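Local structure of N-acetyltransferase (Staphylococcus aureus subsp. aureus, 4M85) at residues Lys107-Asp112 against Lys146-Cys151; Tyr63-Lys68 against Arg126-Ala131. The protein is an acetyltransferase of the GNAT family that probably transfers an acetyl group from acetyl-CoA to an acceptor amine. All coordinates share one frame; numbering follows the deposited sequence.

In the fold
Along the chain the segments alternate: 63-68, 107-112, 126-131, then 146-151. The centres of contacts 1 and 2 lie 25 Å apart, and their nearest atoms come within about 9 Å without touching. Both reach the central mixed sheet of the GNAT fold. Contact 2 packs the start of helix 130-140 on strand 60-65. Contact 1 sets the loop before strand 114-121 against strand 147-152. Strand 114-121, helix 130-140 and strand 147-152 form a parallel beta-alpha-beta crossover. Contact 1 thus bears on its second strand, and contact 2 on its helix start, where relatives bind the acetyl-CoA pyrophosphate.

Contact 1. Residues Lys107-Asp112 against Lys146-Cys151; sequences KEAKDD and KWSLNC
The loop 107-112 meets residues 146-151 at three points: E108 with N150, A109 with S148, and D112 with K146. The two segments run in nearly opposite directions, 169° apart end to end. K107 shapes the loop from within. Its NZ bonds to A109 O at 3.1 Å and forms a salt bridge with D111 OD1 at 2.9 Å, reaching that oxygen from above the carboxylate plane. E108 gives the contact its backbone link. N150 ND2 donates to E108 O over 3.0 Å, with an N-H...O angle of 161°. The acceptor lies in the amide plane of N150, but the donor sits above the carbonyl plane of E108. N150 ND2 also bonds to Y115 OH, which in turn bonds to E108 OE1. H182 ND1 pairs with N150 OD1, so both ends of the amide are held. A109 approaches S148 more loosely, with A109 CB 4.4 Å from S148 OG. That hydroxyl bonds to E113 OE1, an oxygen also bonded by K110 N. At the far end D112 forms a salt bridge, OD2 to K146 NZ at 3.0 Å; as a hydrogen bond it is weak. The K146 chain leaves with CG anti to the backbone N (chi1 174°), then bends at each later torsion to bring NZ round to the carboxylate. The two ends of the contact differ in kind. The fixed rotation of the N150 amide implies a defined polar link between the loop and the GNAT core sheet, whereas the D112 pair, with exposed D112, probably adds a softer electrostatic tie.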
ATOM      1  N   LYS A 107       5.859  -7.717 -10.418  1.00 21.77           N
ATOM      2  CA  LYS A 107       6.227  -8.329  -9.157  1.00 23.61           C
ATOM      3  C   LYS A 107       7.190  -7.365  -8.463  1.00 24.12           C
ATOM      4  O   LYS A 107       8.340  -7.228  -8.876  1.00 24.86           O
ATOM      5  CB  LYS A 107       6.908  -9.696  -9.405  1.00 23.99           C
ATOM      6  CG  LYS A 107       7.009 -10.608  -8.186  1.00 25.35           C
ATOM      7  CD  LYS A 107       7.612 -11.962  -8.565  1.00 26.25           C
ATOM      8  CE  LYS A 107       7.674 -12.930  -7.387  1.00 27.22           C
ATOM      9  NZ  LYS A 107       8.877 -12.725  -6.535  1.00 28.22           N
ATOM     10  N   GLU A 108       6.712  -6.697  -7.414  1.00 24.28           N
ATOM     11  CA  GLU A 108       7.501  -5.680  -6.703  1.00 24.69           C
ATOM     12  C   GLU A 108       8.409  -6.276  -5.616  1.00 23.60           C
ATOM     13  O   GLU A 108       9.370  -5.644  -5.225  1.00 23.14           O
ATOM     14  CB  GLU A 108       6.574  -4.591  -6.092  1.00 25.71           C
ATOM     15  CG  GLU A 108       5.607  -3.917  -7.074  1.00 26.05           C
ATOM     16  CD  GLU A 108       4.718  -2.844  -6.437  1.00 29.25           C
ATOM     17  OE1 GLU A 108       5.007  -2.404  -5.299  1.00 30.12           O
ATOM     18  OE2 GLU A 108       3.713  -2.431  -7.058  1.00 27.33           O
ATOM     19  N   ALA A 109       8.105  -7.491  -5.151  1.00 23.69           N
ATOM     20  CA  ALA A 109       8.768  -8.085  -3.994  1.00 23.73           C
ATOM     21  C   ALA A 109       9.417  -9.426  -4.301  1.00 25.67           C
ATOM     22  O   ALA A 109       9.419  -9.879  -5.434  1.00 26.45           O
ATOM     23  CB  ALA A 109       7.778  -8.235  -2.861  1.00 23.13           C
ATOM     24  N   LYS A 110       9.969 -10.062  -3.280  1.00 27.53           N
ATOM     25  CA  LYS A 110      10.657 -11.326  -3.456  1.00 30.22           C
ATOM     26  C   LYS A 110       9.988 -12.369  -2.576  1.00 31.16           C
ATOM     27  O   LYS A 110       9.331 -12.034  -1.587  1.00 32.64           O
ATOM     28  CB  LYS A 110      12.133 -11.171  -3.105  1.00 31.92           C
ATOM     29  CG  LYS A 110      12.941 -10.436  -4.157  1.00 33.69           C
ATOM     30  CD  LYS A 110      14.380 -10.288  -3.713  1.00 36.48           C
ATOM     31  CE  LYS A 110      15.116  -9.213  -4.500  1.00 39.91           C
ATOM     32  NZ  LYS A 110      16.435  -8.887  -3.876  1.00 41.05           N
ATOM     33  N   ASP A 111      10.151 -13.633  -2.939  1.00 31.45           N
ATOM     34  CA  ASP A 111       9.366 -14.698  -2.343  1.00 31.19           C
ATOM     35  C   ASP A 111       9.678 -14.952  -0.879  1.00 30.16           C
ATOM     36  O   ASP A 111       8.828 -15.484  -0.164  1.00 31.69           O
ATOM     37  CB  ASP A 111       9.547 -15.992  -3.140  1.00 34.56           C
ATOM     38  CG  ASP A 111       9.140 -15.845  -4.603  1.00 33.83           C
ATOM     39  OD1 ASP A 111       8.220 -15.060  -4.910  1.00 34.26           O
ATOM     40  OD2 ASP A 111       9.746 -16.515  -5.450  1.00 36.03           O
ATOM     41  N   ASP A 112      10.866 -14.579  -0.412  1.00 28.51           N
ATOM     42  CA  ASP A 112      11.200 -14.769   1.015  1.00 28.96           C
ATOM     43  C   ASP A 112      10.916 -13.550   1.886  1.00 26.23           C
ATOM     44  O   ASP A 112      11.434 -13.465   3.012  1.00 25.44           O
ATOM     45  CB  ASP A 112      12.672 -15.186   1.190  1.00 31.30           C
ATOM     46  CG  ASP A 112      13.656 -14.106   0.754  1.00 33.77           C
ATOM     47  OD1 ASP A 112      13.355 -13.339  -0.188  1.00 33.65           O
ATOM     48  OD2 ASP A 112      14.762 -14.054   1.338  1.00 37.18           O
ATOM     49  N   LYS A 146      11.352 -11.624   7.314  1.00 25.06           N
ATOM     50  CA  LYS A 146      12.074 -10.567   6.622  1.00 26.89           C
ATOM     51  C   LYS A 146      11.067  -9.649   5.956  1.00 26.05           C
ATOM     52  O   LYS A 146      10.341 -10.069   5.050  1.00 26.98           O
ATOM     53  CB  LYS A 146      13.027 -11.148   5.573  1.00 28.70           C
ATOM     54  CG  LYS A 146      13.713 -10.087   4.721  1.00 30.35           C
ATOM     55  CD  LYS A 146      15.140 -10.472   4.328  1.00 32.32           C
ATOM     56  CE  LYS A 146      15.212 -11.579   3.288  1.00 34.72           C
ATOM     57  NZ  LYS A 146      14.477 -11.207   2.059  1.00 38.12           N
ATOM     58  N   TRP A 147      11.021  -8.399   6.420  1.00 22.53           N
ATOM     59  CA  TRP A 147      10.168  -7.391   5.826  1.00 20.43           C
ATOM     60  C   TRP A 147      10.916  -6.673   4.723  1.00 19.59           C
ATOM     61  O   TRP A 147      12.141  -6.474   4.788  1.00 20.69           O
ATOM     62  CB  TRP A 147       9.685  -6.406   6.887  1.00 19.90           C
ATOM     63  CG  TRP A 147       8.938  -7.030   8.013  1.00 18.50           C
ATOM     64  CD1 TRP A 147       9.468  -7.551   9.134  1.00 18.28           C
ATOM     65  CD2 TRP A 147       7.518  -7.157   8.150  1.00 18.94           C
ATOM     66  NE1 TRP A 147       8.496  -8.025   9.952  1.00 17.52           N
ATOM     67  CE2 TRP A 147       7.279  -7.788   9.381  1.00 18.16           C
ATOM     68  CE3 TRP A 147       6.429  -6.796   7.356  1.00 18.51           C
ATOM     69  CZ2 TRP A 147       6.007  -8.079   9.837  1.00 18.36           C
ATOM     70  CZ3 TRP A 147       5.163  -7.089   7.803  1.00 19.80           C
ATOM     71  CH2 TRP A 147       4.958  -7.741   9.036  1.00 19.09           C
ATOM     72  N   SER A 148      10.200  -6.320   3.674  1.00 19.07           N
ATOM     73  CA  SER A 148      10.781  -5.519   2.603  1.00 18.73           C
ATOM     74  C   SER A 148       9.892  -4.348   2.180  1.00 19.19           C
ATOM     75  O   SER A 148       8.693  -4.334   2.441  1.00 19.07           O
ATOM     76  CB  SER A 148      11.099  -6.394   1.387  1.00 18.19           C
ATOM     77  OG  SER A 148       9.936  -6.803   0.712  1.00 18.49           O
ATOM     78  N   LEU A 149      10.511  -3.365   1.530  1.00 19.71           N
ATOM     79  CA  LEU A 149       9.790  -2.261   0.929  1.00 19.30           C
ATOM     80  C   LEU A 149      10.600  -1.623  -0.175  1.00 19.25           C
ATOM     81  O   LEU A 149      11.804  -1.878  -0.309  1.00 18.14           O
ATOM     82  CB  LEU A 149       9.343  -1.229   1.962  1.00 19.54           C
ATOM     83  CG  LEU A 149      10.340  -0.423   2.769  1.00 20.80           C
ATOM     84  CD1 LEU A 149      11.023   0.643   1.912  1.00 21.23           C
ATOM     85  CD2 LEU A 149       9.634   0.224   3.963  1.00 21.62           C
ATOM     86  N   ASN A 150       9.915  -0.813  -0.966  1.00 18.31           N
ATOM     87  CA  ASN A 150      10.509  -0.115  -2.091  1.00 18.74           C
ATOM     88  C   ASN A 150      10.373   1.397  -1.957  1.00 18.82           C
ATOM     89  O   ASN A 150       9.280   1.931  -1.961  1.00 18.89           O
ATOM     90  CB  ASN A 150       9.840  -0.602  -3.365  1.00 19.35           C
ATOM     91  CG  ASN A 150      10.273  -2.002  -3.747  1.00 18.47           C
ATOM     92  OD1 ASN A 150      11.453  -2.343  -3.666  1.00 19.87           O
ATOM     93  ND2 ASN A 150       9.322  -2.818  -4.197  1.00 19.24           N
ATOM     94  N   CYS A 151      11.496   2.089  -1.837  1.00 19.35           N
ATOM     95  CA  CYS A 151      11.510   3.531  -1.533  1.00 18.85           C
ATOM     96  C   CYS A 151      11.942   4.311  -2.760  1.00 18.82           C
ATOM     97  O   CYS A 151      13.057   4.140  -3.246  1.00 18.31           O
ATOM     98  CB  CYS A 151      12.504   3.802  -0.400  1.00 19.13           C
ATOM     99  SG  CYS A 151      12.608   5.522   0.173  1.00 19.61           S
TER

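Contact 2. Residues Tyr63-Lys68 against Arg126-Ala131; sequences YEVENK and RGRGIA
I130 packs against the aromatic ring of Y63, and this apolar contact is the main one. It is a CH-pi interaction: I130 CG1 stands 4.0 Å from the centroid of the Y63 ring, 10° off the ring normal. The methylene is therefore over the middle of one face. The second branch of the isoleucine extends the packing, with I130 CG2 3.8 Å from Y63 CB. With CG anti to the backbone N (chi1 -161°), Y63 turns one ring face to I130 CG1. V65 CG2 lies at the edge of the same ring, in its plane. A70, T121 and Y125 also touch I130, which is buried.

A looser van der Waals touch involves a charged group. V65 CG1 comes within 4.2 Å of R128 NH1, meeting the guanidinium of this exposed side chain obliquely.

Backbone bonds shape the turn in 63-68. The residues V65 to K68 form a type I' beta turn, the hairpin link between strands 60-65 and 68-77. It is closed by V65 N to K68 O at 2.8 Å and K68 N to V65 O at 2.9 Å.

In the other segment G129 is the N-cap of helix 130-140. G127 and G129 both have positive phi. The R126 side chain is tied by NH2 to the backbone oxygen of T121.

The sequence R126-A131 fits the R-x-x-G-x-A signature of GNAT enzymes. The loop backbone probably meets the pyrophosphate of acetyl-CoA, as in relatives. The contact itself is apolar and van der Waals throughout, and it joins the helix start to strand 60-65 without any polar bond between the two segments.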
ATOM      1  N   TYR A  63      -4.188   3.928  11.143  1.00 18.21           N
ATOM      2  CA  TYR A  63      -4.084   4.879  12.254  1.00 19.99           C
ATOM      3  C   TYR A  63      -5.368   5.720  12.300  1.00 20.02           C
ATOM      4  O   TYR A  63      -5.622   6.548  11.428  1.00 18.68           O
ATOM      5  CB  TYR A  63      -2.856   5.772  12.107  1.00 20.00           C
ATOM      6  CG  TYR A  63      -2.425   6.440  13.401  1.00 21.85           C
ATOM      7  CD1 TYR A  63      -3.142   7.518  13.924  1.00 23.09           C
ATOM      8  CD2 TYR A  63      -1.286   6.009  14.098  1.00 23.32           C
ATOM      9  CE1 TYR A  63      -2.746   8.147  15.112  1.00 23.84           C
ATOM     10  CE2 TYR A  63      -0.896   6.617  15.292  1.00 24.65           C
ATOM     11  CZ  TYR A  63      -1.636   7.694  15.794  1.00 25.30           C
ATOM     12  OH  TYR A  63      -1.256   8.338  16.963  1.00 25.22           O
ATOM     13  N   GLU A  64      -6.170   5.468  13.318  1.00 21.43           N
ATOM     14  CA  GLU A  64      -7.435   6.140  13.512  1.00 23.47           C
ATOM     15  C   GLU A  64      -7.244   7.339  14.460  1.00 25.13           C
ATOM     16  O   GLU A  64      -6.804   7.160  15.586  1.00 25.83           O
ATOM     17  CB  GLU A  64      -8.435   5.143  14.083  1.00 25.51           C
ATOM     18  CG  GLU A  64      -9.845   5.693  14.240  1.00 27.90           C
ATOM     19  CD  GLU A  64     -10.746   4.750  14.984  1.00 30.69           C
ATOM     20  OE1 GLU A  64     -10.704   3.523  14.703  1.00 34.09           O
ATOM     21  OE2 GLU A  64     -11.492   5.242  15.862  1.00 30.24           O
ATOM     22  N   VAL A  65      -7.555   8.537  13.970  1.00 25.53           N
ATOM     23  CA  VAL A  65      -7.550   9.783  14.734  1.00 29.81           C
ATOM     24  C   VAL A  65      -8.963  10.398  14.750  1.00 30.57           C
ATOM     25  O   VAL A  65      -9.570  10.671  13.681  1.00 27.19           O
ATOM     26  CB  VAL A  65      -6.615  10.851  14.092  1.00 30.66           C
ATOM     27  CG1 VAL A  65      -6.626  12.142  14.897  1.00 32.96           C
ATOM     28  CG2 VAL A  65      -5.189  10.351  13.976  1.00 31.01           C
ATOM     29  N   GLU A  66      -9.477  10.658  15.949  1.00 32.11           N
ATOM     30  CA  GLU A  66     -10.781  11.317  16.088  1.00 35.41           C
ATOM     31  C   GLU A  66     -11.844  10.606  15.239  1.00 36.02           C
ATOM     32  O   GLU A  66     -12.570  11.247  14.470  1.00 36.35           O
ATOM     33  CB  GLU A  66     -10.674  12.803  15.693  1.00 38.77           C
ATOM     34  CG  GLU A  66      -9.854  13.628  16.669  1.00 42.14           C
ATOM     35  CD  GLU A  66     -10.482  13.656  18.059  1.00 48.28           C
ATOM     36  OE1 GLU A  66     -11.694  13.962  18.155  1.00 56.65           O
ATOM     37  OE2 GLU A  66      -9.780  13.366  19.058  1.00 50.28           O
ATOM     38  N   ASN A  67     -11.880   9.277  15.359  1.00 34.59           N
ATOM     39  CA  ASN A  67     -12.822   8.417  14.643  1.00 36.56           C
ATOM     40  C   ASN A  67     -12.663   8.384  13.115  1.00 33.32           C
ATOM     41  O   ASN A  67     -13.531   7.881  12.428  1.00 31.18           O
ATOM     42  CB  ASN A  67     -14.266   8.781  15.022  1.00 37.91           C
ATOM     43  CG  ASN A  67     -14.455   8.893  16.522  1.00 41.37           C
ATOM     44  OD1 ASN A  67     -14.190   7.942  17.255  1.00 44.40           O
ATOM     45  ND2 ASN A  67     -14.896  10.059  16.990  1.00 43.71           N
ATOM     46  N   LYS A  68     -11.553   8.905  12.603  1.00 33.72           N
ATOM     47  CA  LYS A  68     -11.283   8.961  11.164  1.00 33.22           C
ATOM     48  C   LYS A  68      -9.962   8.262  10.836  1.00 30.42           C
ATOM     49  O   LYS A  68      -9.008   8.374  11.619  1.00 29.39           O
ATOM     50  CB  LYS A  68     -11.194  10.420  10.723  1.00 36.58           C
ATOM     51  CG  LYS A  68     -12.544  11.068  10.453  1.00 41.57           C
ATOM     52  CD  LYS A  68     -12.434  12.132   9.353  1.00 46.21           C
ATOM     53  CE  LYS A  68     -13.799  12.513   8.778  1.00 49.31           C
ATOM     54  NZ  LYS A  68     -13.666  13.394   7.581  1.00 50.23           N
ATOM     55  N   ARG A 126      -0.400  15.060   8.375  1.00 28.73           N
ATOM     56  CA  ARG A 126       1.040  14.963   8.204  1.00 30.59           C
ATOM     57  C   ARG A 126       1.790  15.710   9.298  1.00 31.42           C
ATOM     58  O   ARG A 126       1.265  16.655   9.893  1.00 30.47           O
ATOM     59  CB  ARG A 126       1.484  15.442   6.821  1.00 32.07           C
ATOM     60  CG  ARG A 126       1.546  14.288   5.838  1.00 35.47           C
ATOM     61  CD  ARG A 126       1.540  14.725   4.378  1.00 37.06           C
ATOM     62  NE  ARG A 126       0.884  13.710   3.561  1.00 38.29           N
ATOM     63  CZ  ARG A 126       0.864  13.693   2.236  1.00 44.30           C
ATOM     64  NH1 ARG A 126       1.484  14.648   1.538  1.00 45.35           N
ATOM     65  NH2 ARG A 126       0.221  12.707   1.604  1.00 46.04           N
ATOM     66  N   GLY A 127       3.010  15.239   9.555  1.00 32.76           N
ATOM     67  CA  GLY A 127       3.890  15.797  10.578  1.00 34.19           C
ATOM     68  C   GLY A 127       3.636  15.282  11.977  1.00 32.99           C
ATOM     69  O   GLY A 127       4.099  15.884  12.942  1.00 33.16           O
ATOM     70  N   ARG A 128       2.912  14.172  12.100  1.00 30.57           N
ATOM     71  CA  ARG A 128       2.585  13.605  13.408  1.00 29.30           C
ATOM     72  C   ARG A 128       3.223  12.248  13.660  1.00 27.30           C
ATOM     73  O   ARG A 128       2.871  11.578  14.621  1.00 29.97           O
ATOM     74  CB  ARG A 128       1.069  13.488  13.568  1.00 32.05           C
ATOM     75  CG  ARG A 128       0.321  14.775  13.276  1.00 36.01           C
ATOM     76  CD  ARG A 128      -1.162  14.610  13.548  1.00 38.98           C
ATOM     77  NE  ARG A 128      -1.921  15.745  13.021  1.00 41.92           N
ATOM     78  CZ  ARG A 128      -3.191  16.012  13.324  1.00 42.56           C
ATOM     79  NH1 ARG A 128      -3.875  15.235  14.166  1.00 43.35           N
ATOM     80  NH2 ARG A 128      -3.780  17.066  12.781  1.00 42.04           N
ATOM     81  N   GLY A 129       4.171  11.848  12.821  1.00 25.87           N
ATOM     82  CA  GLY A 129       4.832  10.552  12.956  1.00 24.68           C
ATOM     83  C   GLY A 129       3.956   9.331  12.665  1.00 22.58           C
ATOM     84  O   GLY A 129       4.289   8.215  13.070  1.00 22.04           O
ATOM     85  N   ILE A 130       2.860   9.532  11.948  1.00 20.79           N
ATOM     86  CA  ILE A 130       1.900   8.466  11.702  1.00 21.60           C
ATOM     87  C   ILE A 130       2.510   7.318  10.903  1.00 20.85           C
ATOM     88  O   ILE A 130       2.285   6.165  11.253  1.00 22.37           O
ATOM     89  CB  ILE A 130       0.589   9.008  11.047  1.00 21.46           C
ATOM     90  CG1 ILE A 130      -0.292   9.635  12.116  1.00 21.41           C
ATOM     91  CG2 ILE A 130      -0.178   7.897  10.368  1.00 21.89           C
ATOM     92  CD1 ILE A 130      -1.282  10.635  11.591  1.00 21.85           C
ATOM     93  N   ALA A 131       3.285   7.621   9.865  1.00 19.66           N
ATOM     94  CA  ALA A 131       3.932   6.581   9.042  1.00 20.62           C
ATOM     95  C   ALA A 131       4.971   5.776   9.828  1.00 20.65           C
ATOM     96  O   ALA A 131       5.073   4.548   9.695  1.00 18.66           O
ATOM     97  CB  ALA A 131       4.581   7.204   7.811  1.00 21.15           C
TER